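Local coordinates for putative alpha-galactosidase (Bacteroides fragilis, PDB 4NZJ), which probably hydrolyses terminal, non-reducing alpha-D-galactose residues in alpha-D-galactosides, as a member of glycoside hydrolase family 27, at residues G200-D205 and Y235-R240; Y219-A224 and V229-R234; G182-S185 and K190-G193; P148-G151 and H155-I158; G22-T27 and A241-N246. All coordinates share one frame; numbering follows the deposited sequence.

Overall arrangement
From the N terminus, residues 22-27 of the Ig-like domain open contact 5, which closes only at 241-246 in the barrel domain, so every other contact is nested within it. Contact 4 closes a short loop after strand 138-140, and contact 3 then closes another at the end of strand 180-186. Contact 1 joins the start of helix 202-212 to helix 228-243 and encloses contact 2, where strand 216-220 leads into that same helix. None of the loops cross. Salt bridges and a disulfide link the contacts: Lys190 with Glu149 (contacts 3 and 4), Arg150 with Asp205 (contacts 4 and 1), and Cys192 with Cys222 (contacts 3 and 2).

Contact 1: residues G200-D205 and Y235-R240; sequences GYEETD and YAKMGR
Lys237 lays its aliphatic part across the side chain of Glu202 at about a right angle, with Lys237 CG 3.5 Å from Glu202 CD. The lysine leaves its helix with CG anti to the backbone N (chi1 177°), then bends at chi2 and again at chi4. This hooked course brings NZ round to Glu202 OE1 at 2.9 Å, a hydrogen-bonded salt bridge in which the ammonium stands above the carboxylate plane, 59° out of it. Glu203 adds a second, looser charge: its OE1 is 3.6 Å from Lys237 NZ, and its OE2 rests against Lys237 CE. One lysine thus serves two consecutive acidic residues in a small salt-bridge network. The other oxygen of Glu202, OE2, is held within its own segment by Gly200 N, which donates at 3.1 Å, and by a water that donates to Glu202 OE2 at 2.7 Å. That water also accepts a weak bond from Lys237 NZ. Bonds to both oxygens restrict the rotation of the carboxylate, and these donors would be expected to stabilise its negative charge. Met238, present as selenomethionine, bends so that SE comes 3.9 Å from Glu202 O and CE packs near Glu202 CA and CG. Tyr201 is the N-cap of helix 202-212; the contact joins the first turn of that helix to the middle of helix 228-243. Both helices pack on strand 216-220 of the barrel: Glu202 and Met238 touch its Tyr219, and Met238 reaches Leu217 as well as Tyr251 on strand 250-254.

Contact 2: residues Y219-A224 and V229-R234; sequences YDYCNA and VEAMER
In the beta-alpha-beta unit of strand 216-220, helix 228-243 and strand 250-254, the turn leaving the first strand packs on the first turn of helix 228-243 through Tyr221 and Ala231. Tyr221 puts its phenol end against the helix: Tyr221 OH is 3.1 Å from Ala231 CA, and Tyr221 CZ is 3.4 Å from Ala231 CB. Its hydroxyl is hydrogen-bonded to Pro225 O, while its approach to Ala231 N has too poor an angle for a bond. Arg234 reaches back toward the turn. Its CG lies anti to the carbonyl carbon (chi1 -67°), and the chain runs extended from there to NE, bringing NH1 to 3.7 Å from Ala224 CB. The guanidinium is held in its orientation by Glu230, one helical turn earlier: Arg234 NE donates almost straight (174°) to the anti lone pair of Glu230 OE2 at 2.8 Å, in the guanidinium plane. At the same group's edge, a water accepts from Arg234 NH1 and donates to Asn223 O; NH1 also bonds Ala187 O, and Tyr199 makes a cation-pi contact. At the strand itself, a second water takes a hydrogen bond from Tyr219 OH at 2.7 Å and gives one to Arg234 O at 2.9 Å, so one water bridges strand and helix in this buried contact. Residues 221-224 form a type II beta turn just after the C-terminal end of the strand, the end where TIM barrels carry their active sites. Strands 180-186 and 250-254 flank strand 216-220, and the Cys222-Cys192 disulfide ties the turn to the loop following strand 180-186.

Contact 3: residues G182-S185 and K190-G193; sequences GIYS and KTCG
Packing between Tyr184 and Thr191 is the main direct contact. With CG anti to the backbone N (chi1 170°), Tyr184 projects its ring toward the loop and meets the threonine edge-on: Thr191 CG2 lies 3.7 Å from Tyr184 CE1 near the ring plane, and Thr191 CB is 3.8 Å from the same carbon. Beyond the ring, Tyr184 OH lies 3.6 Å from Cys192 SG, a contact that is less certain because Cys192 is modelled in two conformers. Hydrogen bonds do not cross between residues 182-185 and 190-193; each polar end finds a partner elsewhere. Tyr184 OH bonds Asp220 OD2 on the adjacent barrel strand. Thr191 OG1 sits between its backbone N and carbonyl carbon (chi1 67°), where it bonds Asp143 OD1 and also Val195 N. Asp143 accepts from Gly193 N through its other oxygen, so a single carboxylate anchors the loop at two points. A glycerol, probably from the crystallisation liquor, lies about 3 Å from the Tyr184 side chain. The chemistry implies a loop that no hydrogen bond ties directly to residues 182-185; Asp143 and the disulfide of Cys192 anchor it instead, at the C-terminal ends of the strands, where TIM barrels form their active sites.

Contact 4: residues P148-G151 and H155-I158; sequences PERG and HLQI
Gln157 and Gly151 supply the two direct hydrogen bonds of this contact. The amide of Gln157, at the end of a chain extended beyond CG, donates through NE2 to Glu149 O at 2.8 Å with an angle of 164°. Glu149 O lies in the amide plane of Gln157, whereas NE2 stands well above the carbonyl plane. Glu149 O takes a second bond from a water 2.9 Å away, and that water accepts from Gln157 N, also at 2.9 Å; Gln157 therefore serves one oxygen twice, the side chain directly and the backbone N through the water. Further along, Gly151 N donates to His155 O at 2.9 Å (157°). Arg150 packs beside this pair, its CG 3.5 Å from His155 O. A bend at chi3 (-65°) turns the guanidinium back so that Leu156 CD2 lies over one face, 3.6 Å from Arg150 NH2. The polar ends of this group are satisfied outside the contact: NH1 by a salt bridge to Asp205 OD1 and by Gly154 O, NH2 by Gly197 O, with Tyr201 in cation-pi contact. His155 ND1 bonds Asp208 OD2. Both segments belong to the long loop between barrel strand 138-140 and helix 166-176, folded back on itself near the surface. Helix 202-212 receives one side of it, His155 touching Thr204 and Leu156 packing on Asp205 and Phe209, while Lys190 NZ, in the loop after strand 180-186, forms a salt bridge with Glu149 OE2 and a hydrogen bond to Pro148 O.

Contact 5: residues G22-T27 and A241-N246; sequences GNYPST and ALRATN
Arg243 and Tyr24 meet as a cation-pi pair, their side chains crossing at about a right angle. The guanidinium lies over one face of the ring, Arg243 CZ being 4.5 Å from the centroid of the Tyr24 ring and 26° off its normal, with the two planes 33° apart. Bends at chi2 and chi3 fold the arginine onto the phenol end, so NE approaches Tyr24 CZ at 3.5 Å and CD stands 3.2 Å from Tyr24 OH. Arg243 is modelled in two conformers, so this geometry belongs to one of them and is to that extent doubtful. The contact bridges domains: Tyr24 to Thr27 form a type II beta turn after strand 20-23 of the Ig-like domain, and Arg243 lies near the C-terminal end of helix 228-243 of the catalytic barrel. At the turn's far end, Thr27 points CG2 at the backbone beyond the helix, 3.5 Å from Asn246 O. Its hydroxyl is bonded to Ser248 OG and donates to Tyr24 O at 2.9 Å, from above the carbonyl plane.

Contact 1: residues G200-D205 and Y235-R240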
# COMPACT_ATOMS: atom_id res chain seq x y z
N GLY A 200 -0.13 6.22 -27.62
CA GLY A 200 -0.94 6.38 -28.82
C GLY A 200 -2.18 5.49 -28.88
O GLY A 200 -3.00 5.64 -29.78
N TYR A 201 -2.29 4.55 -27.95
CA TYR A 201 -3.41 3.61 -27.91
C TYR A 201 -4.03 3.57 -26.52
O TYR A 201 -4.59 2.56 -26.09
CB TYR A 201 -2.94 2.20 -28.29
CG TYR A 201 -2.43 2.07 -29.71
CD1 TYR A 201 -1.10 2.34 -30.01
CD2 TYR A 201 -3.27 1.66 -30.74
CE1 TYR A 201 -0.62 2.21 -31.30
CE2 TYR A 201 -2.80 1.53 -32.03
CZ TYR A 201 -1.47 1.81 -32.31
OH TYR A 201 -0.99 1.68 -33.60
N GLU A 202 -3.94 4.69 -25.80
CA GLU A 202 -4.34 4.74 -24.40
C GLU A 202 -5.80 4.36 -24.20
O GLU A 202 -6.14 3.63 -23.26
CB GLU A 202 -4.07 6.13 -23.81
CG GLU A 202 -2.58 6.49 -23.75
CD GLU A 202 -2.04 7.15 -25.01
OE1 GLU A 202 -2.74 7.16 -26.06
OE2 GLU A 202 -0.90 7.65 -24.96
N GLU A 203 -6.66 4.86 -25.09
CA GLU A 203 -8.09 4.63 -24.97
C GLU A 203 -8.41 3.15 -25.17
O GLU A 203 -9.12 2.54 -24.37
CB GLU A 203 -8.86 5.50 -25.97
CG GLU A 203 -8.58 7.00 -25.85
CD GLU A 203 -7.60 7.52 -26.90
OE1 GLU A 203 -6.53 6.90 -27.11
OE2 GLU A 203 -7.92 8.57 -27.51
N THR A 204 -7.86 2.56 -26.23
CA THR A 204 -8.03 1.13 -26.49
C THR A 204 -7.55 0.29 -25.31
O THR A 204 -8.24 -0.62 -24.85
CB THR A 204 -7.26 0.70 -27.76
OG1 THR A 204 -7.80 1.38 -28.90
CG2 THR A 204 -7.37 -0.80 -27.99
N ASP A 205 -6.35 0.59 -24.83
CA ASP A 205 -5.76 -0.23 -23.78
C ASP A 205 -6.55 -0.13 -22.48
O ASP A 205 -6.82 -1.15 -21.84
CB ASP A 205 -4.28 0.12 -23.60
CG ASP A 205 -3.44 -0.27 -24.81
OD1 ASP A 205 -3.99 -0.83 -25.78
OD2 ASP A 205 -2.22 -0.01 -24.80
N TYR A 235 0.93 11.15 -19.23
CA TYR A 235 0.24 10.68 -18.04
C TYR A 235 -1.19 11.20 -17.99
O TYR A 235 -2.10 10.46 -17.64
CB TYR A 235 1.03 11.01 -16.76
CG TYR A 235 2.13 10.02 -16.52
CD1 TYR A 235 1.85 8.73 -16.10
CD2 TYR A 235 3.46 10.35 -16.77
CE1 TYR A 235 2.85 7.80 -15.91
CE2 TYR A 235 4.48 9.43 -16.58
CZ TYR A 235 4.16 8.15 -16.15
OH TYR A 235 5.17 7.23 -15.96
N ALA A 236 -1.39 12.45 -18.37
CA ALA A 236 -2.75 13.01 -18.40
C ALA A 236 -3.65 12.25 -19.39
O ALA A 236 -4.81 11.98 -19.09
CB ALA A 236 -2.73 14.48 -18.74
N LYS A 237 -3.10 11.91 -20.55
CA LYS A 237 -3.83 11.18 -21.59
C LYS A 237 -4.32 9.83 -21.09
O LYS A 237 -5.49 9.48 -21.27
CB LYS A 237 -2.93 10.99 -22.82
CG LYS A 237 -3.54 10.18 -23.96
CD LYS A 237 -4.57 10.97 -24.74
CE LYS A 237 -5.19 10.11 -25.83
NZ LYS A 237 -4.18 9.59 -26.80
N MSE A 238 -3.43 9.06 -20.46
CA MSE A 238 -3.83 7.75 -19.93
C MSE A 238 -4.80 7.93 -18.78
O MSE A 238 -5.72 7.13 -18.63
CB MSE A 238 -2.62 6.91 -19.52
CG MSE A 238 -2.99 5.58 -18.86
SE MSE A 238 -4.16 4.44 -19.98
CE MSE A 238 -2.74 3.48 -20.94
N GLY A 239 -4.63 8.97 -17.98
CA GLY A 239 -5.57 9.26 -16.89
C GLY A 239 -6.99 9.45 -17.41
O GLY A 239 -7.94 8.88 -16.88
N ARG A 240 -7.12 10.25 -18.47
CA ARG A 240 -8.42 10.47 -19.10
C ARG A 240 -8.99 9.16 -19.64
O ARG A 240 -10.18 8.89 -19.49
CB ARG A 240 -8.30 11.51 -20.22
CG ARG A 240 -8.08 12.92 -19.70
CD ARG A 240 -8.27 13.96 -20.78
NE ARG A 240 -7.28 13.87 -21.86
CZ ARG A 240 -6.06 14.40 -21.84
NH1 ARG A 240 -5.62 15.07 -20.78
NH2 ARG A 240 -5.27 14.26 -22.90
O HOH W 1 -0.73 9.73 -26.69

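Contact 2: residues Y219-A224 and V229-R234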
# COMPACT_ATOMS: atom_id res chain seq x y z
N TYR A 219 1.89 2.59 -14.55
CA TYR A 219 2.21 3.16 -15.85
C TYR A 219 3.63 3.73 -15.83
O TYR A 219 3.90 4.78 -15.26
CB TYR A 219 1.18 4.23 -16.22
CG TYR A 219 1.00 4.50 -17.70
CD1 TYR A 219 0.91 3.45 -18.62
CD2 TYR A 219 0.87 5.80 -18.18
CE1 TYR A 219 0.72 3.70 -19.97
CE2 TYR A 219 0.68 6.06 -19.53
CZ TYR A 219 0.60 5.00 -20.42
OH TYR A 219 0.40 5.24 -21.77
N ASP A 220 4.53 2.98 -16.46
CA ASP A 220 5.97 3.22 -16.43
C ASP A 220 6.36 4.22 -17.52
O ASP A 220 5.59 4.47 -18.45
CB ASP A 220 6.67 1.88 -16.65
CG ASP A 220 8.00 1.78 -15.95
OD1 ASP A 220 8.61 2.81 -15.60
OD2 ASP A 220 8.44 0.62 -15.75
N TYR A 221 7.57 4.76 -17.41
CA TYR A 221 8.01 5.83 -18.31
C TYR A 221 9.26 5.48 -19.11
O TYR A 221 9.91 6.38 -19.65
CB TYR A 221 8.20 7.14 -17.53
CG TYR A 221 8.08 8.35 -18.42
CD1 TYR A 221 6.88 8.63 -19.07
CD2 TYR A 221 9.16 9.18 -18.67
CE1 TYR A 221 6.75 9.71 -19.92
CE2 TYR A 221 9.05 10.26 -19.52
CZ TYR A 221 7.84 10.52 -20.14
OH TYR A 221 7.72 11.58 -21.01
N CYS A 222 9.59 4.20 -19.24
CA CYS A 222 10.72 3.80 -20.09
C CYS A 222 10.49 4.17 -21.55
O CYS A 222 9.36 4.12 -22.04
CB CYS A 222 11.00 2.30 -19.99
SG CYS A 222 11.83 1.83 -18.45
N ASN A 223 11.57 4.54 -22.23
CA ASN A 223 11.54 4.83 -23.66
C ASN A 223 10.73 6.05 -24.07
O ASN A 223 10.43 6.23 -25.25
CB ASN A 223 11.07 3.60 -24.44
CG ASN A 223 11.94 2.39 -24.17
OD1 ASN A 223 13.16 2.45 -24.30
ND2 ASN A 223 11.32 1.28 -23.79
N ALA A 224 10.38 6.89 -23.10
CA ALA A 224 9.64 8.12 -23.36
C ALA A 224 10.58 9.32 -23.21
O ALA A 224 11.61 9.22 -22.54
CB ALA A 224 8.47 8.24 -22.41
N VAL A 229 6.95 18.49 -19.79
CA VAL A 229 5.60 18.78 -20.31
C VAL A 229 5.07 17.56 -21.07
O VAL A 229 3.91 17.19 -20.92
CB VAL A 229 5.54 20.03 -21.21
CG1 VAL A 229 4.13 20.24 -21.76
CG2 VAL A 229 6.01 21.25 -20.44
N GLU A 230 5.94 16.91 -21.84
CA GLU A 230 5.56 15.69 -22.56
C GLU A 230 5.16 14.59 -21.59
O GLU A 230 4.13 13.95 -21.78
CB GLU A 230 6.70 15.21 -23.46
CG GLU A 230 6.38 13.98 -24.30
CD GLU A 230 5.28 14.19 -25.32
OE1 GLU A 230 5.03 15.36 -25.73
OE2 GLU A 230 4.67 13.19 -25.75
N ALA A 231 5.97 14.35 -20.56
CA ALA A 231 5.63 13.34 -19.56
C ALA A 231 4.26 13.62 -18.97
O ALA A 231 3.41 12.74 -18.92
CB ALA A 231 6.69 13.30 -18.47
N MSE A 232 4.04 14.86 -18.55
CA MSE A 232 2.79 15.25 -17.91
C MSE A 232 1.63 14.99 -18.84
O MSE A 232 0.58 14.50 -18.40
CB MSE A 232 2.83 16.73 -17.51
CG MSE A 232 3.68 16.95 -16.26
SE MSE A 232 3.80 18.87 -15.82
CE MSE A 232 1.87 19.24 -15.90
N GLU A 233 1.81 15.30 -20.12
CA GLU A 233 0.75 15.10 -21.12
C GLU A 233 0.45 13.62 -21.35
O GLU A 233 -0.72 13.24 -21.46
CB GLU A 233 1.11 15.76 -22.46
CG GLU A 233 1.14 17.28 -22.45
CD GLU A 233 -0.23 17.93 -22.27
OE1 GLU A 233 -1.26 17.22 -22.28
OE2 GLU A 233 -0.26 19.17 -22.11
N ARG A 234 1.49 12.80 -21.43
CA ARG A 234 1.31 11.35 -21.63
C ARG A 234 0.59 10.72 -20.44
O ARG A 234 -0.29 9.86 -20.61
CB ARG A 234 2.65 10.66 -21.88
CG ARG A 234 3.29 11.07 -23.20
CD ARG A 234 4.42 10.14 -23.60
NE ARG A 234 5.05 10.60 -24.83
CZ ARG A 234 5.86 9.87 -25.61
NH1 ARG A 234 6.16 8.61 -25.31
NH2 ARG A 234 6.35 10.42 -26.71
O HOH W 2 0.38 7.84 -22.54
O HOH W 3 8.23 7.17 -26.74

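Contact 3: residues G182-S185 and K190-G193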
# COMPACT_ATOMS: atom_id res chain seq x y z
N GLY A 182 -3.99 -5.64 -10.37
CA GLY A 182 -3.19 -4.62 -11.03
C GLY A 182 -2.53 -5.14 -12.30
O GLY A 182 -2.24 -6.34 -12.42
N ILE A 183 -2.30 -4.23 -13.24
CA ILE A 183 -1.64 -4.57 -14.49
C ILE A 183 -0.64 -3.46 -14.78
O ILE A 183 -0.60 -2.45 -14.08
CB ILE A 183 -2.66 -4.77 -15.64
CG1 ILE A 183 -2.09 -5.70 -16.72
CG2 ILE A 183 -3.13 -3.45 -16.23
CD1 ILE A 183 -3.17 -6.43 -17.50
N TYR A 184 0.18 -3.68 -15.80
CA TYR A 184 1.32 -2.84 -16.08
C TYR A 184 1.35 -2.44 -17.54
O TYR A 184 1.14 -3.26 -18.43
CB TYR A 184 2.60 -3.61 -15.73
CG TYR A 184 3.89 -2.96 -16.18
CD1 TYR A 184 4.35 -3.13 -17.47
CD2 TYR A 184 4.64 -2.17 -15.31
CE1 TYR A 184 5.52 -2.53 -17.89
CE2 TYR A 184 5.81 -1.57 -15.72
CZ TYR A 184 6.25 -1.75 -17.02
OH TYR A 184 7.42 -1.16 -17.46
N SER A 185 1.64 -1.17 -17.80
CA SER A 185 2.02 -0.75 -19.14
C SER A 185 3.01 0.41 -19.04
O SER A 185 3.55 0.68 -17.96
CB SER A 185 0.81 -0.37 -19.97
OG SER A 185 1.18 -0.19 -21.33
N LYS A 190 7.25 0.82 -26.33
CA LYS A 190 7.78 -0.38 -25.68
C LYS A 190 7.97 -0.17 -24.18
O LYS A 190 8.31 0.93 -23.74
CB LYS A 190 9.12 -0.77 -26.30
CG LYS A 190 9.06 -1.13 -27.77
CD LYS A 190 8.46 -2.50 -27.99
CE LYS A 190 8.53 -2.90 -29.46
NZ LYS A 190 8.30 -4.35 -29.66
N THR A 191 7.76 -1.23 -23.40
CA THR A 191 7.94 -1.16 -21.96
C THR A 191 9.42 -1.22 -21.60
O THR A 191 10.27 -1.41 -22.48
CB THR A 191 7.25 -2.34 -21.24
OG1 THR A 191 7.90 -3.57 -21.58
CG2 THR A 191 5.76 -2.42 -21.59
N CYS A 192 9.72 -1.10 -20.31
CA CYS A 192 11.10 -1.23 -19.83
C CYS A 192 11.71 -2.55 -20.30
O CYS A 192 12.86 -2.57 -20.76
CB CYS A 192 11.17 -1.13 -18.31
SG CYS A 192 10.61 0.45 -17.64
N GLY A 193 10.95 -3.64 -20.20
CA GLY A 193 11.41 -4.96 -20.63
C GLY A 193 11.44 -5.20 -22.13
O GLY A 193 12.01 -6.20 -22.59

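Contact 4: residues P148-G151 and H155-I158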
# COMPACT_ATOMS: atom_id res chain seq x y z
N PRO A 148 5.58 -8.90 -27.36
CA PRO A 148 6.40 -7.76 -27.79
C PRO A 148 5.69 -6.75 -28.68
O PRO A 148 5.90 -5.54 -28.52
CB PRO A 148 7.54 -8.42 -28.55
CG PRO A 148 7.67 -9.77 -27.94
CD PRO A 148 6.27 -10.18 -27.57
N GLU A 149 4.85 -7.22 -29.60
CA GLU A 149 4.22 -6.34 -30.58
C GLU A 149 2.72 -6.25 -30.36
O GLU A 149 2.07 -7.21 -29.95
CB GLU A 149 4.49 -6.84 -32.00
CG GLU A 149 5.97 -6.97 -32.36
CD GLU A 149 6.73 -5.67 -32.24
OE1 GLU A 149 6.17 -4.60 -32.56
OE2 GLU A 149 7.91 -5.70 -31.82
N ARG A 150 2.18 -5.07 -30.64
CA ARG A 150 0.73 -4.88 -30.69
C ARG A 150 0.17 -5.76 -31.80
O ARG A 150 0.83 -5.99 -32.82
CB ARG A 150 0.40 -3.40 -30.95
CG ARG A 150 -1.09 -3.06 -30.88
CD ARG A 150 -1.31 -1.56 -30.77
NE ARG A 150 -0.78 -1.03 -29.52
CZ ARG A 150 -1.45 -0.94 -28.38
NH1 ARG A 150 -2.73 -1.30 -28.29
NH2 ARG A 150 -0.84 -0.46 -27.31
N GLY A 151 -1.02 -6.31 -31.60
CA GLY A 151 -1.67 -7.07 -32.64
C GLY A 151 -1.98 -6.18 -33.83
O GLY A 151 -2.16 -4.97 -33.68
N HIS A 155 -4.77 -4.08 -30.72
CA HIS A 155 -4.82 -4.38 -29.29
C HIS A 155 -3.54 -5.03 -28.78
O HIS A 155 -2.87 -5.77 -29.50
CB HIS A 155 -5.99 -5.34 -29.00
CG HIS A 155 -7.33 -4.74 -29.28
ND1 HIS A 155 -8.15 -4.27 -28.28
CD2 HIS A 155 -7.99 -4.54 -30.44
CE1 HIS A 155 -9.26 -3.79 -28.82
NE2 HIS A 155 -9.19 -3.95 -30.13
N LEU A 156 -3.24 -4.77 -27.51
CA LEU A 156 -2.20 -5.51 -26.81
C LEU A 156 -2.53 -7.00 -26.89
O LEU A 156 -3.70 -7.38 -26.88
CB LEU A 156 -2.12 -5.08 -25.35
CG LEU A 156 -1.64 -3.65 -25.12
CD1 LEU A 156 -1.94 -3.23 -23.68
CD2 LEU A 156 -0.16 -3.51 -25.44
N GLN A 157 -1.50 -7.83 -27.01
CA GLN A 157 -1.69 -9.27 -27.07
C GLN A 157 -1.30 -9.90 -25.75
O GLN A 157 -0.15 -9.80 -25.34
CB GLN A 157 -0.85 -9.88 -28.18
CG GLN A 157 -1.16 -9.35 -29.57
CD GLN A 157 -0.34 -10.06 -30.62
OE1 GLN A 157 -0.75 -11.11 -31.13
NE2 GLN A 157 0.82 -9.51 -30.95
N ILE A 158 -2.24 -10.54 -25.08
CA ILE A 158 -1.93 -11.28 -23.86
C ILE A 158 -1.02 -12.45 -24.23
O ILE A 158 -1.25 -13.12 -25.24
CB ILE A 158 -3.20 -11.81 -23.16
CG1 ILE A 158 -4.07 -10.65 -22.67
CG2 ILE A 158 -2.82 -12.71 -21.99
CD1 ILE A 158 -5.51 -11.02 -22.45
O HOH W 4 1.28 -7.06 -27.19

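Contact 5: residues G22-T27 and A241-N246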
# COMPACT_ATOMS: atom_id res chain seq x y z
N GLY A 22 -13.02 4.48 -0.85
CA GLY A 22 -13.56 5.30 -1.92
C GLY A 22 -13.76 4.50 -3.19
O GLY A 22 -12.99 3.58 -3.48
N ASN A 23 -14.79 4.86 -3.94
CA ASN A 23 -15.07 4.24 -5.24
C ASN A 23 -15.84 5.23 -6.12
O ASN A 23 -16.56 6.09 -5.60
CB ASN A 23 -15.89 2.96 -5.03
CG ASN A 23 -15.74 1.96 -6.17
OD1 ASN A 23 -16.72 1.53 -6.77
ND2 ASN A 23 -14.51 1.58 -6.45
N TYR A 24 -15.69 5.13 -7.43
CA TYR A 24 -16.46 5.96 -8.36
C TYR A 24 -17.91 5.47 -8.44
O TYR A 24 -18.16 4.26 -8.35
CB TYR A 24 -15.89 5.96 -9.78
CG TYR A 24 -14.46 6.43 -9.95
CD1 TYR A 24 -13.87 7.34 -9.08
CD2 TYR A 24 -13.70 5.98 -11.03
CE1 TYR A 24 -12.57 7.77 -9.26
CE2 TYR A 24 -12.39 6.40 -11.22
CZ TYR A 24 -11.83 7.30 -10.33
OH TYR A 24 -10.53 7.72 -10.51
N PRO A 25 -18.86 6.40 -8.64
CA PRO A 25 -20.24 5.96 -8.85
C PRO A 25 -20.39 5.14 -10.13
O PRO A 25 -19.64 5.34 -11.09
CB PRO A 25 -21.02 7.29 -8.96
CG PRO A 25 -20.00 8.30 -9.33
CD PRO A 25 -18.72 7.86 -8.70
N SER A 26 -21.33 4.19 -10.13
CA SER A 26 -21.62 3.38 -11.30
C SER A 26 -20.43 2.54 -11.80
O SER A 26 -20.31 2.27 -13.00
CB SER A 26 -22.17 4.25 -12.43
OG SER A 26 -23.35 4.90 -12.00
N THR A 27 -19.56 2.13 -10.87
CA THR A 27 -18.50 1.18 -11.15
C THR A 27 -18.58 0.04 -10.14
O THR A 27 -19.14 0.22 -9.05
CB THR A 27 -17.11 1.81 -11.09
OG1 THR A 27 -16.79 2.16 -9.73
CG2 THR A 27 -17.03 3.05 -11.98
N ALA A 241 -8.14 8.35 -20.26
CA ALA A 241 -8.56 7.07 -20.81
C ALA A 241 -9.11 6.15 -19.71
O ALA A 241 -10.12 5.49 -19.92
CB ALA A 241 -7.41 6.41 -21.56
N LEU A 242 -8.44 6.11 -18.56
CA LEU A 242 -8.91 5.28 -17.44
C LEU A 242 -10.25 5.75 -16.89
O LEU A 242 -11.12 4.94 -16.58
CB LEU A 242 -7.88 5.28 -16.30
CG LEU A 242 -6.55 4.61 -16.60
CD1 LEU A 242 -5.63 4.81 -15.41
CD2 LEU A 242 -6.73 3.13 -16.92
N ARG A 243 -10.43 7.07 -16.79
CA ARG A 243 -11.66 7.65 -16.25
C ARG A 243 -12.82 7.50 -17.23
O ARG A 243 -13.98 7.60 -16.85
CB ARG A 243 -11.48 9.13 -15.92
CG ARG A 243 -10.53 9.41 -14.77
CD ARG A 243 -11.05 8.88 -13.44
NE ARG A 243 -12.37 9.39 -13.09
CZ ARG A 243 -12.60 10.59 -12.56
NH1 ARG A 243 -11.60 11.43 -12.33
NH2 ARG A 243 -13.84 10.95 -12.27
N ALA A 244 -12.50 7.26 -18.51
CA ALA A 244 -13.53 7.07 -19.52
C ALA A 244 -14.10 5.64 -19.50
O ALA A 244 -15.12 5.38 -20.15
CB ALA A 244 -12.99 7.40 -20.91
N THR A 245 -13.46 4.73 -18.77
CA THR A 245 -13.95 3.36 -18.65
C THR A 245 -15.04 3.26 -17.59
O THR A 245 -15.33 4.24 -16.90
CB THR A 245 -12.84 2.36 -18.25
OG1 THR A 245 -12.51 2.52 -16.86
CG2 THR A 245 -11.59 2.55 -19.11
N ASN A 246 -15.61 2.07 -17.45
CA ASN A 246 -16.66 1.83 -16.45
C ASN A 246 -16.16 1.17 -15.15
O ASN A 246 -16.92 0.53 -14.44
CB ASN A 246 -17.80 1.01 -17.07
CG ASN A 246 -17.37 -0.38 -17.52
OD1 ASN A 246 -16.21 -0.77 -17.40
ND2 ASN A 246 -18.32 -1.14 -18.07